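Hypothetical protein SMU.776 (Streptococcus mutans, PDB 2B78) is of unknown function but is probably an S-adenosylmethionine-dependent methyltransferase that may act on RNA. Local coordinates at residues 95-107 with 365-377. Residues are numbered along the deposited sequence; the frame is centred on the assembly and turned at random.
Sequences TAYRLFNQDGDSF and DFAVNVQDESSNY
Arg98 lies over one face of the Phe366 ring. Its CD gives a CH-pi contact 3.9 Å from the ring centroid. The chain bends at chi3 (-67°), which brings the guanidinium over CE1, with CZ of Arg98 3.3 Å from CE1 of Phe366. The two planes are 29° apart. In the guanidinium plane, NH1 of Arg98 donates to OD1 of Asn101 at 2.7 Å. The bond to OD1 holds the Asn101 amide with ND2 turned to residues 365-377, where it donates to O of Ala367 at 2.8 Å from above the carbonyl plane. NE of Arg98 forms a salt bridge with Asp113. The contact joins edge strand 96-101 of a five-stranded mixed sheet to the loop between strands 355-360 and 379-384, the last two strands of the Rossmann-like methyltransferase sheet. OD2 of Asp365 accepts the backbone N-H of Arg98 with its anti lone pair, at 2.9 Å and nearly straight (177°). OD1 of Asp365 is paired with Arg200. Gly104 packs its CA 3.2 Å from O of Ala367, a CA-H...O contact. The carboxylates of Asp103 and Asp372 come within 4.2 Å (OD2 to OD2), and one water donates to both oxygens.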
loop_
_atom_site.group_PDB
_atom_site.type_symbol
_atom_site.label_atom_id
_atom_site.label_comp_id
_atom_site.label_asym_id
_atom_site.label_seq_id
_atom_site.Cartn_x
_atom_site.Cartn_y
_atom_site.Cartn_z
ATOM N N THR A 95 2.320 -4.226 16.024
ATOM C CA THR A 95 3.724 -4.585 15.923
ATOM C C THR A 95 4.228 -4.677 14.492
ATOM O O THR A 95 5.370 -5.066 14.250
ATOM C CB THR A 95 4.007 -5.917 16.653
ATOM O OG1 THR A 95 3.303 -6.991 16.009
ATOM C CG2 THR A 95 3.555 -5.819 18.101
ATOM N N ALA A 96 3.382 -4.305 13.540
ATOM C CA ALA A 96 3.785 -4.321 12.143
ATOM C C ALA A 96 3.330 -2.998 11.553
ATOM O O ALA A 96 2.147 -2.680 11.591
ATOM C CB ALA A 96 3.138 -5.502 11.397
ATOM N N TYR A 97 4.274 -2.220 11.033
ATOM C CA TYR A 97 3.966 -0.925 10.436
ATOM C C TYR A 97 5.123 -0.507 9.544
ATOM O O TYR A 97 6.175 -1.148 9.547
ATOM C CB TYR A 97 3.709 0.122 11.528
ATOM C CG TYR A 97 4.859 0.325 12.498
ATOM C CD1 TYR A 97 5.791 1.344 12.303
ATOM C CD2 TYR A 97 5.021 -0.513 13.607
ATOM C CE1 TYR A 97 6.852 1.524 13.188
ATOM C CE2 TYR A 97 6.085 -0.341 14.496
ATOM C CZ TYR A 97 6.992 0.677 14.278
ATOM O OH TYR A 97 8.052 0.842 15.146
ATOM N N ARG A 98 4.946 0.561 8.775
ATOM C CA ARG A 98 6.012 0.993 7.872
ATOM C C ARG A 98 7.044 1.927 8.509
ATOM O O ARG A 98 6.686 2.926 9.131
ATOM C CB ARG A 98 5.415 1.645 6.624
ATOM C CG ARG A 98 6.460 2.229 5.673
ATOM C CD ARG A 98 5.985 2.205 4.231
ATOM N NE ARG A 98 5.866 0.837 3.736
ATOM C CZ ARG A 98 5.580 0.515 2.479
ATOM N NH1 ARG A 98 5.380 1.461 1.572
ATOM N NH2 ARG A 98 5.492 -0.762 2.133
ATOM N N LEU A 99 8.324 1.601 8.324
ATOM C CA LEU A 99 9.427 2.397 8.874
ATOM C C LEU A 99 9.946 3.477 7.924
ATOM O O LEU A 99 10.433 4.525 8.367
ATOM C CB LEU A 99 10.592 1.473 9.259
ATOM C CG LEU A 99 10.340 0.393 10.318
ATOM C CD1 LEU A 99 11.625 -0.413 10.541
ATOM C CD2 LEU A 99 9.890 1.034 11.632
ATOM N N PHE A 100 9.838 3.232 6.620
ATOM C CA PHE A 100 10.340 4.176 5.620
ATOM C C PHE A 100 9.475 4.066 4.374
ATOM O O PHE A 100 9.231 2.964 3.884
ATOM C CB PHE A 100 11.792 3.828 5.277
ATOM C CG PHE A 100 12.574 4.972 4.690
ATOM C CD1 PHE A 100 13.237 5.875 5.515
ATOM C CD2 PHE A 100 12.641 5.152 3.309
ATOM C CE1 PHE A 100 13.956 6.941 4.975
ATOM C CE2 PHE A 100 13.352 6.214 2.763
ATOM C CZ PHE A 100 14.011 7.110 3.598
ATOM N N ASN A 101 9.012 5.198 3.855
ATOM C CA ASN A 101 8.147 5.169 2.679
ATOM C C ASN A 101 8.556 6.107 1.560
ATOM O O ASN A 101 7.985 7.185 1.396
ATOM C CB ASN A 101 6.703 5.470 3.090
ATOM C CG ASN A 101 5.705 5.183 1.979
ATOM O OD1 ASN A 101 5.762 4.135 1.315
ATOM N ND2 ASN A 101 4.768 6.107 1.783
ATOM N N GLN A 102 9.551 5.685 0.790
ATOM C CA GLN A 102 10.039 6.450 -0.352
ATOM C C GLN A 102 10.195 7.968 -0.149
ATOM O O GLN A 102 10.903 8.397 0.760
ATOM C CB GLN A 102 9.145 6.153 -1.552
ATOM C CG GLN A 102 9.062 4.662 -1.865
ATOM C CD GLN A 102 8.715 4.392 -3.315
ATOM O OE1 GLN A 102 9.443 4.786 -4.215
ATOM N NE2 GLN A 102 7.599 3.718 -3.546
ATOM N N ASP A 103 9.547 8.778 -0.988
ATOM C CA ASP A 103 9.692 10.225 -0.854
ATOM C C ASP A 103 9.046 10.807 0.397
ATOM O O ASP A 103 9.322 11.952 0.769
ATOM C CB ASP A 103 9.205 10.948 -2.133
ATOM C CG ASP A 103 7.779 10.600 -2.524
ATOM O OD1 ASP A 103 7.286 9.511 -2.150
ATOM O OD2 ASP A 103 7.159 11.423 -3.241
ATOM N N GLY A 104 8.195 10.020 1.051
ATOM C CA GLY A 104 7.560 10.488 2.269
ATOM C C GLY A 104 8.639 10.653 3.326
ATOM O O GLY A 104 8.477 11.405 4.287
ATOM N N ASP A 105 9.748 9.942 3.152
ATOM C CA ASP A 105 10.859 10.039 4.093
ATOM C C ASP A 105 12.125 10.522 3.406
ATOM O O ASP A 105 13.250 10.239 3.842
ATOM C CB ASP A 105 11.092 8.703 4.783
ATOM C CG ASP A 105 9.970 8.351 5.729
ATOM O OD1 ASP A 105 9.866 9.007 6.795
ATOM O OD2 ASP A 105 9.184 7.435 5.393
ATOM N N SER A 106 11.914 11.254 2.317
ATOM C CA SER A 106 12.976 11.871 1.524
ATOM C C SER A 106 13.942 11.016 0.727
ATOM O O SER A 106 15.065 11.432 0.455
ATOM C CB SER A 106 13.765 12.865 2.387
ATOM O OG SER A 106 12.961 14.007 2.668
ATOM N N PHE A 107 13.529 9.816 0.353
ATOM C CA PHE A 107 14.382 9.003 -0.494
ATOM C C PHE A 107 13.521 8.022 -1.256
ATOM O O PHE A 107 13.267 6.913 -0.791
ATOM C CB PHE A 107 15.448 8.247 0.296
ATOM C CG PHE A 107 16.589 7.779 -0.564
ATOM C CD1 PHE A 107 17.556 8.681 -1.001
ATOM C CD2 PHE A 107 16.654 6.460 -1.007
ATOM C CE1 PHE A 107 18.570 8.278 -1.870
ATOM C CE2 PHE A 107 17.662 6.047 -1.877
ATOM C CZ PHE A 107 18.620 6.958 -2.309
ATOM N N ASP A 365 2.357 6.271 8.988
ATOM C CA ASP A 365 3.590 5.511 8.801
ATOM C C ASP A 365 3.914 5.370 7.322
ATOM O O ASP A 365 5.078 5.257 6.943
ATOM C CB ASP A 365 3.520 4.143 9.497
ATOM C CG ASP A 365 2.317 3.323 9.089
ATOM O OD1 ASP A 365 1.224 3.900 8.931
ATOM O OD2 ASP A 365 2.465 2.085 8.959
ATOM N N PHE A 366 2.890 5.364 6.479
ATOM C CA PHE A 366 3.122 5.313 5.039
ATOM C C PHE A 366 3.205 6.793 4.669
ATOM O O PHE A 366 2.329 7.336 3.990
ATOM C CB PHE A 366 1.947 4.628 4.331
ATOM C CG PHE A 366 2.009 3.121 4.374
ATOM C CD1 PHE A 366 2.386 2.401 3.243
ATOM C CD2 PHE A 366 1.705 2.426 5.542
ATOM C CE1 PHE A 366 2.456 1.010 3.275
ATOM C CE2 PHE A 366 1.773 1.033 5.588
ATOM C CZ PHE A 366 2.150 0.324 4.448
ATOM N N ALA A 367 4.261 7.441 5.165
ATOM C CA ALA A 367 4.492 8.868 4.966
ATOM C C ALA A 367 4.336 9.350 3.539
ATOM O O ALA A 367 4.872 8.767 2.592
ATOM C CB ALA A 367 5.880 9.262 5.499
ATOM N N VAL A 368 3.590 10.432 3.385
ATOM C CA VAL A 368 3.392 10.999 2.067
ATOM C C VAL A 368 4.216 12.273 1.958
ATOM O O VAL A 368 4.538 12.906 2.962
ATOM C CB VAL A 368 1.912 11.353 1.829
ATOM C CG1 VAL A 368 1.060 10.088 1.836
ATOM C CG2 VAL A 368 1.437 12.317 2.905
ATOM N N ASN A 369 4.581 12.630 0.734
ATOM C CA ASN A 369 5.310 13.863 0.507
ATOM C C ASN A 369 4.172 14.884 0.425
ATOM O O ASN A 369 3.354 14.826 -0.495
ATOM C CB ASN A 369 6.079 13.782 -0.816
ATOM C CG ASN A 369 6.789 15.071 -1.155
ATOM O OD1 ASN A 369 6.681 16.064 -0.429
ATOM N ND2 ASN A 369 7.516 15.070 -2.268
ATOM N N VAL A 370 4.105 15.797 1.395
ATOM C CA VAL A 370 3.029 16.790 1.429
ATOM C C VAL A 370 3.010 17.718 0.224
ATOM O O VAL A 370 1.969 18.298 -0.107
ATOM C CB VAL A 370 3.083 17.645 2.724
ATOM C CG1 VAL A 370 2.524 16.844 3.902
ATOM C CG2 VAL A 370 4.515 18.061 3.011
ATOM N N GLN A 371 4.161 17.858 -0.426
ATOM C CA GLN A 371 4.282 18.701 -1.610
ATOM C C GLN A 371 3.882 17.920 -2.854
ATOM O O GLN A 371 3.887 18.456 -3.958
ATOM C CB GLN A 371 5.722 19.204 -1.764
ATOM C CG GLN A 371 6.121 20.285 -0.774
ATOM C CD GLN A 371 6.043 19.828 0.669
ATOM O OE1 GLN A 371 6.791 18.945 1.097
ATOM N NE2 GLN A 371 5.132 20.427 1.430
ATOM N N ASP A 372 3.535 16.651 -2.676
ATOM C CA ASP A 372 3.140 15.813 -3.805
ATOM C C ASP A 372 2.028 14.862 -3.383
ATOM O O ASP A 372 2.278 13.709 -3.034
ATOM C CB ASP A 372 4.348 15.022 -4.310
ATOM C CG ASP A 372 4.059 14.281 -5.592
ATOM O OD1 ASP A 372 2.902 14.352 -6.061
ATOM O OD2 ASP A 372 4.981 13.629 -6.128
ATOM N N GLU A 373 0.790 15.345 -3.435
ATOM C CA GLU A 373 -0.357 14.544 -3.020
ATOM C C GLU A 373 -0.558 13.261 -3.827
ATOM O O GLU A 373 -1.239 12.343 -3.368
ATOM C CB GLU A 373 -1.633 15.393 -3.068
ATOM C CG GLU A 373 -2.749 14.906 -2.133
ATOM C CD GLU A 373 -2.274 14.709 -0.696
ATOM O OE1 GLU A 373 -1.477 15.540 -0.215
ATOM O OE2 GLU A 373 -2.704 13.730 -0.040
ATOM N N SER A 374 0.032 13.193 -5.019
ATOM C CA SER A 374 -0.097 12.003 -5.859
ATOM C C SER A 374 0.592 10.798 -5.211
ATOM O O SER A 374 0.373 9.651 -5.607
ATOM C CB SER A 374 0.504 12.258 -7.252
ATOM O OG SER A 374 1.923 12.252 -7.231
ATOM N N SER A 375 1.433 11.054 -4.214
ATOM C CA SER A 375 2.121 9.964 -3.532
ATOM C C SER A 375 1.138 9.240 -2.613
ATOM O O SER A 375 1.369 8.101 -2.205
ATOM C CB SER A 375 3.293 10.506 -2.717
ATOM O OG SER A 375 2.836 11.434 -1.753
ATOM N N ASN A 376 0.034 9.906 -2.281
ATOM C CA ASN A 376 -0.964 9.294 -1.414
ATOM C C ASN A 376 -1.851 8.390 -2.272
ATOM O O ASN A 376 -2.984 8.749 -2.620
ATOM C CB ASN A 376 -1.802 10.382 -0.731
ATOM C CG ASN A 376 -2.440 9.889 0.536
ATOM O OD1 ASN A 376 -2.562 8.683 0.723
ATOM N ND2 ASN A 376 -2.859 10.806 1.417
ATOM N N TYR A 377 -1.343 7.198 -2.574
ATOM C CA TYR A 377 -2.027 6.253 -3.447
ATOM C C TYR A 377 -3.268 5.523 -2.943
ATOM O O TYR A 377 -4.115 5.123 -3.743
ATOM C CB TYR A 377 -1.015 5.227 -3.963
ATOM C CG TYR A 377 -0.372 4.374 -2.888
ATOM C CD1 TYR A 377 -1.033 3.267 -2.367
ATOM C CD2 TYR A 377 0.911 4.664 -2.406
ATOM C CE1 TYR A 377 -0.444 2.465 -1.405
ATOM C CE2 TYR A 377 1.512 3.859 -1.431
ATOM C CZ TYR A 377 0.827 2.763 -0.942
ATOM O OH TYR A 377 1.405 1.943 0.005
HETATM O O HOH W 1 3.958 0.970 -1.114
HETATM O O HOH W 2 3.321 6.786 -0.716
HETATM O O HOH W 3 7.519 13.618 -4.976
HETATM O O HOH W 4 5.331 9.306 -0.189
HETATM O O HOH W 5 6.557 13.289 5.057
#